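Local coordinates for protein transcriptional regulator, Crp/Fnr family (Eubacterium rectale ATCC 33656, PDB 3DV8) that probably acts as a Crp/Fnr-family transcription factor, coupling a cyclic nucleotide-binding type sensor domain to a DNA-binding helix-turn-helix domain, at residues K150-F155 with E184-M189; S154-E159 with K212-L217. All coordinates share one frame; numbering follows the deposited sequence.

Contact 1 of 2, residues K150-F155 with E184-M189; sequences KRVASF and EVITRM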
loop_
_atom_site.group_PDB
_atom_site.type_symbol
_atom_site.label_atom_id
_atom_site.label_comp_id
_atom_site.label_asym_id
_atom_site.label_seq_id
_atom_site.Cartn_x
_atom_site.Cartn_y
_atom_site.Cartn_z
ATOM N N LYS A 150 8.646 -11.689 16.057
ATOM C CA LYS A 150 9.187 -10.329 15.962
ATOM C C LYS A 150 8.095 -9.269 15.868
ATOM O O LYS A 150 8.211 -8.201 16.473
ATOM C CB LYS A 150 10.170 -10.208 14.796
ATOM C CG LYS A 150 11.391 -11.085 14.984
ATOM C CD LYS A 150 12.529 -10.740 14.047
ATOM C CE LYS A 150 12.640 -11.646 12.854
ATOM N NZ LYS A 150 13.234 -12.991 13.201
ATOM N N ARG A 151 7.023 -9.592 15.149
ATOM C CA ARG A 151 5.884 -8.684 14.967
ATOM C C ARG A 151 5.057 -8.529 16.243
ATOM O O ARG A 151 4.573 -7.433 16.519
ATOM C CB ARG A 151 5.026 -9.131 13.778
ATOM C CG ARG A 151 5.822 -9.086 12.471
ATOM C CD ARG A 151 5.068 -9.553 11.262
ATOM N NE ARG A 151 3.894 -8.720 11.019
ATOM C CZ ARG A 151 2.623 -9.125 10.905
ATOM N NH1 ARG A 151 2.267 -10.413 10.891
ATOM N NH2 ARG A 151 1.687 -8.192 10.714
ATOM N N VAL A 152 4.894 -9.620 17.003
ATOM C CA VAL A 152 4.227 -9.584 18.312
ATOM C C VAL A 152 5.083 -8.722 19.257
ATOM O O VAL A 152 4.556 -7.819 19.904
ATOM C CB VAL A 152 3.958 -11.009 18.907
ATOM C CG1 VAL A 152 3.387 -10.924 20.334
ATOM C CG2 VAL A 152 3.004 -11.791 18.008
ATOM N N ALA A 153 6.393 -8.995 19.302
ATOM C CA ALA A 153 7.365 -8.197 20.070
ATOM C C ALA A 153 7.272 -6.701 19.718
ATOM O O ALA A 153 7.245 -5.837 20.604
ATOM C CB ALA A 153 8.769 -8.692 19.813
ATOM N N SER A 154 7.195 -6.416 18.427
ATOM C CA SER A 154 7.067 -5.045 17.921
ATOM C C SER A 154 5.755 -4.367 18.347
ATOM O O SER A 154 5.751 -3.183 18.694
ATOM C CB SER A 154 7.171 -5.047 16.391
ATOM O OG SER A 154 7.202 -3.730 15.896
ATOM N N PHE A 155 4.655 -5.122 18.308
ATOM C CA PHE A 155 3.346 -4.611 18.715
ATOM C C PHE A 155 3.301 -4.313 20.222
ATOM O O PHE A 155 2.803 -3.249 20.627
ATOM C CB PHE A 155 2.214 -5.565 18.323
ATOM C CG PHE A 155 0.887 -5.156 18.872
ATOM C CD1 PHE A 155 0.116 -4.210 18.206
ATOM C CD2 PHE A 155 0.432 -5.664 20.107
ATOM C CE1 PHE A 155 -1.109 -3.777 18.738
ATOM C CE2 PHE A 155 -0.792 -5.245 20.658
ATOM C CZ PHE A 155 -1.577 -4.314 19.963
ATOM N N GLU A 184 -5.527 -18.274 18.701
ATOM C CA GLU A 184 -4.811 -19.469 19.161
ATOM C C GLU A 184 -3.293 -19.363 18.914
ATOM O O GLU A 184 -2.509 -19.743 19.785
ATOM C CB GLU A 184 -5.413 -20.732 18.512
ATOM C CG GLU A 184 -4.813 -22.068 18.971
ATOM C CD GLU A 184 -5.173 -22.471 20.407
ATOM O OE1 GLU A 184 -6.325 -22.912 20.619
ATOM O OE2 GLU A 184 -4.292 -22.414 21.308
ATOM N N VAL A 185 -2.898 -18.840 17.749
ATOM C CA VAL A 185 -1.473 -18.634 17.407
ATOM C C VAL A 185 -0.856 -17.536 18.294
ATOM O O VAL A 185 0.292 -17.663 18.719
ATOM C CB VAL A 185 -1.255 -18.290 15.895
ATOM C CG1 VAL A 185 0.218 -18.151 15.580
ATOM C CG2 VAL A 185 -1.844 -19.359 15.001
ATOM N N ILE A 186 -1.619 -16.469 18.557
ATOM C CA ILE A 186 -1.181 -15.371 19.429
ATOM C C ILE A 186 -1.016 -15.899 20.863
ATOM O O ILE A 186 0.014 -15.652 21.483
ATOM C CB ILE A 186 -2.157 -14.135 19.405
ATOM C CG1 ILE A 186 -2.247 -13.504 18.009
ATOM C CG2 ILE A 186 -1.723 -13.063 20.412
ATOM C CD1 ILE A 186 -0.948 -12.943 17.451
ATOM N N THR A 187 -2.012 -16.632 21.370
ATOM C CA THR A 187 -1.940 -17.237 22.722
ATOM C C THR A 187 -0.708 -18.137 22.882
ATOM O O THR A 187 -0.026 -18.060 23.900
ATOM C CB THR A 187 -3.192 -18.058 23.055
ATOM O OG1 THR A 187 -4.342 -17.245 22.846
ATOM C CG2 THR A 187 -3.167 -18.540 24.506
ATOM N N ARG A 188 -0.435 -18.954 21.858
ATOM C CA ARG A 188 0.730 -19.864 21.821
ATOM C C ARG A 188 2.030 -19.046 21.928
ATOM O O ARG A 188 2.942 -19.408 22.691
ATOM C CB ARG A 188 0.794 -20.644 20.491
ATOM C CG ARG A 188 1.205 -22.117 20.593
ATOM C CD ARG A 188 -0.021 -23.044 20.457
ATOM N NE ARG A 188 -0.591 -22.954 19.100
ATOM C CZ ARG A 188 -1.718 -23.535 18.668
ATOM N NH1 ARG A 188 -2.482 -24.278 19.481
ATOM N NH2 ARG A 188 -2.112 -23.343 17.396
HETATM N N MSE A 189 2.074 -17.947 21.158
HETATM C CA MSE A 189 3.215 -17.026 21.095
HETATM C C MSE A 189 3.455 -16.282 22.400
HETATM O O MSE A 189 4.616 -16.106 22.790
HETATM C CB MSE A 189 3.021 -15.989 19.977
HETATM C CG MSE A 189 4.259 -15.181 19.629
HETATM SE SE MSE A 189 5.647 -16.311 18.860
HETATM C CE MSE A 189 4.775 -16.831 17.163
#
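Within the Crp-like helix-turn-helix domain, Val152 of helix 148-163 packs against Ile186 and Met189 (selenomethionine) of helix 183-195, and the evidence for direct contact comes down to a single valine methyl. Val152 CG2 lies 4.2 Å from Ile186 CD1 and 4.0 Å from Met189 CG. Ile186 CD1 and Met189 CG are 6.1 Å apart and subtend close to a right angle at Val152 CG2, which therefore fits as a wedge between residues one helical turn apart. The nearest CA pair, Val152 CA and Ile186 CA, is 8.0 Å apart, so side chains and not backbones meet. Val152 sends CG1 anti to its backbone N (chi1 174°), leaving CG2 to make the contact. In Met189 the chain folds back at chi2 and chi3, carrying SE to 5.3 Å from Val152 CG2, so that the methylene CG does the touching. No hydrogen bond crosses the interface. Helix 172-179 packs on the same core, with Leu179 against Val152 and with Ile175 and Ala176 against Ile186. Helices 148-163, 172-179 and 183-195, the third probably the DNA-recognition helix, share the apolar centre of a Crp-family helix-turn-helix domain.

Contact 2 of 2, residues S154-E159 with K212-L217; sequences SFLLEE and KRLETL
Segments 154-159 and 212-217, which meet through Leu156, Leu157, Leu214 and Glu215, run closer to antiparallel than parallel, their axes 9.2 Å apart at the nearest point with 131° between their N-to-C directions. This joins helix 148-163 to the C-terminal helix 211-219 of a winged helix-turn-helix domain, where the hairpin 199-202/205-208 forms the wing. Leu157 has the largest share of the buried surface, followed by Leu214. With CG anti to its carbonyl carbon (chi1 -67°), Leu157 reaches across so that CD1 lies against the backbone of the facing helix at the 214-215 peptide: Leu157 CD1 is 3.5 Å from Glu215 CA and 3.7 Å from Leu214 C. The same methyl also meets the beta carbons of both residues, with Leu157 CD1 to Leu214 CB at 4.1 Å and Leu157 CD1 to Glu215 CB at 3.9 Å. One methyl thus bridges two neighbouring residues along helix 211-219. Leu156, one position earlier, contributes its CB to Leu214 CD1 at 4.3 Å. No hydrogen bond crosses between the segments, and the interface rests on apolar contact. Leu156 and Leu214 also touch Phe193 of helix 183-195 and Ile208 of the wing, placing them in the shared interior. Glu215 belongs to the margin: its CB does the touching, while its OE2 forms a long, weak ion pair with Arg219 NH2. Within helix 211-219, Arg213 O accepts from two donors on one face of its carbonyl plane: Leu217 N at 3.3 Å, and Thr216 OG1 at 2.8 Å, the hydroxyl tilted 31° from that plane.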
loop_
_atom_site.group_PDB
_atom_site.type_symbol
_atom_site.label_atom_id
_atom_site.label_comp_id
_atom_site.label_asym_id
_atom_site.label_seq_id
_atom_site.Cartn_x
_atom_site.Cartn_y
_atom_site.Cartn_z
ATOM N N SER A 154 7.195 -6.416 18.427
ATOM C CA SER A 154 7.067 -5.045 17.921
ATOM C C SER A 154 5.755 -4.367 18.347
ATOM O O SER A 154 5.751 -3.183 18.694
ATOM C CB SER A 154 7.171 -5.047 16.391
ATOM O OG SER A 154 7.202 -3.730 15.896
ATOM N N PHE A 155 4.655 -5.122 18.308
ATOM C CA PHE A 155 3.346 -4.611 18.715
ATOM C C PHE A 155 3.301 -4.313 20.222
ATOM O O PHE A 155 2.803 -3.249 20.627
ATOM C CB PHE A 155 2.214 -5.565 18.323
ATOM C CG PHE A 155 0.887 -5.156 18.872
ATOM C CD1 PHE A 155 0.116 -4.210 18.206
ATOM C CD2 PHE A 155 0.432 -5.664 20.107
ATOM C CE1 PHE A 155 -1.109 -3.777 18.738
ATOM C CE2 PHE A 155 -0.792 -5.245 20.658
ATOM C CZ PHE A 155 -1.577 -4.314 19.963
ATOM N N LEU A 156 3.786 -5.252 21.040
ATOM C CA LEU A 156 3.817 -5.066 22.504
ATOM C C LEU A 156 4.583 -3.797 22.907
ATOM O O LEU A 156 4.149 -3.089 23.810
ATOM C CB LEU A 156 4.370 -6.302 23.225
ATOM C CG LEU A 156 3.560 -7.607 23.132
ATOM C CD1 LEU A 156 4.310 -8.739 23.857
ATOM C CD2 LEU A 156 2.126 -7.464 23.664
ATOM N N LEU A 157 5.686 -3.507 22.207
ATOM C CA LEU A 157 6.464 -2.268 22.410
ATOM C C LEU A 157 5.694 -1.006 21.944
ATOM O O LEU A 157 5.824 0.059 22.557
ATOM C CB LEU A 157 7.838 -2.362 21.723
ATOM C CG LEU A 157 8.802 -3.394 22.331
ATOM C CD1 LEU A 157 9.923 -3.731 21.384
ATOM C CD2 LEU A 157 9.348 -2.920 23.680
ATOM N N GLU A 158 4.895 -1.123 20.881
ATOM C CA GLU A 158 4.082 0.005 20.417
ATOM C C GLU A 158 2.976 0.317 21.413
ATOM O O GLU A 158 2.844 1.478 21.812
ATOM C CB GLU A 158 3.449 -0.243 19.043
ATOM C CG GLU A 158 2.771 1.019 18.427
ATOM C CD GLU A 158 1.950 0.734 17.169
ATOM O OE1 GLU A 158 2.048 -0.364 16.583
ATOM O OE2 GLU A 158 1.196 1.635 16.761
ATOM N N GLU A 159 2.176 -0.692 21.783
ATOM C CA GLU A 159 1.059 -0.487 22.736
ATOM C C GLU A 159 1.491 0.074 24.084
ATOM O O GLU A 159 0.811 0.955 24.619
ATOM C CB GLU A 159 0.202 -1.743 22.968
ATOM C CG GLU A 159 -0.928 -1.975 21.986
ATOM C CD GLU A 159 -2.130 -1.052 22.157
ATOM O OE1 GLU A 159 -2.017 0.165 21.928
ATOM O OE2 GLU A 159 -3.232 -1.553 22.450
ATOM N N LYS A 212 13.725 -4.401 27.106
ATOM C CA LYS A 212 15.018 -4.416 26.400
ATOM C C LYS A 212 15.124 -5.655 25.495
ATOM O O LYS A 212 15.471 -5.522 24.321
ATOM C CB LYS A 212 16.196 -4.353 27.386
ATOM N N ARG A 213 14.793 -6.838 26.030
ATOM C CA ARG A 213 14.813 -8.100 25.241
ATOM C C ARG A 213 13.753 -8.187 24.143
ATOM O O ARG A 213 14.019 -8.790 23.104
ATOM C CB ARG A 213 14.699 -9.339 26.123
ATOM C CG ARG A 213 15.957 -9.683 26.869
ATOM C CD ARG A 213 15.698 -10.847 27.800
ATOM N NE ARG A 213 15.347 -12.083 27.102
ATOM C CZ ARG A 213 14.948 -13.211 27.697
ATOM N NH1 ARG A 213 14.831 -13.295 29.024
ATOM N NH2 ARG A 213 14.656 -14.273 26.947
ATOM N N LEU A 214 12.553 -7.647 24.386
ATOM C CA LEU A 214 11.512 -7.589 23.335
ATOM C C LEU A 214 11.986 -6.731 22.167
ATOM O O LEU A 214 11.714 -7.065 21.013
ATOM C CB LEU A 214 10.165 -7.045 23.849
ATOM C CG LEU A 214 9.274 -7.962 24.679
ATOM C CD1 LEU A 214 8.090 -7.173 25.165
ATOM C CD2 LEU A 214 8.807 -9.178 23.881
ATOM N N GLU A 215 12.682 -5.633 22.473
ATOM C CA GLU A 215 13.234 -4.763 21.437
ATOM C C GLU A 215 14.306 -5.468 20.598
ATOM O O GLU A 215 14.379 -5.219 19.403
ATOM C CB GLU A 215 13.744 -3.432 21.996
ATOM C CG GLU A 215 14.124 -2.457 20.878
ATOM C CD GLU A 215 14.023 -1.013 21.282
ATOM O OE1 GLU A 215 14.601 -0.652 22.330
ATOM O OE2 GLU A 215 13.373 -0.239 20.536
ATOM N N THR A 216 15.102 -6.358 21.201
ATOM C CA THR A 216 16.091 -7.133 20.429
ATOM C C THR A 216 15.423 -8.193 19.504
ATOM O O THR A 216 16.017 -8.543 18.485
ATOM C CB THR A 216 17.253 -7.686 21.301
ATOM O OG1 THR A 216 16.740 -8.538 22.320
ATOM C CG2 THR A 216 18.024 -6.536 21.941
ATOM N N LEU A 217 14.211 -8.679 19.836
ATOM C CA LEU A 217 13.422 -9.546 18.902
ATOM C C LEU A 217 12.977 -8.722 17.704
ATOM O O LEU A 217 13.266 -9.088 16.579
ATOM C CB LEU A 217 12.168 -10.179 19.529
ATOM C CG LEU A 217 12.209 -11.623 19.990
ATOM C CD1 LEU A 217 10.864 -11.968 20.625
ATOM C CD2 LEU A 217 12.498 -12.532 18.803
#

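Contacts 1 and 2 are two interfaces of one helix, 148-163; their segments overlap at Ser154 and Phe155, neither of which makes a contact across either interface. Their centres lie about 11 Å apart, and each is about 19 Å from the centre of the chain. Val152 serves contact 1, whereas Leu156 and Leu157, about one turn further on, serve contact 2. Ala153, next to Val152 in the chain, packs on helix 211-219: Ala153 CB is 3.6 Å from Leu214 O and 3.7 Å from Leu217 CB. Helix 183-195 connects the two, since it supplies Ile186 and Met189 to contact 1 while its Phe193 packs on Leu156 and Leu214. Both interfaces lie within the Crp-like helix-turn-helix domain.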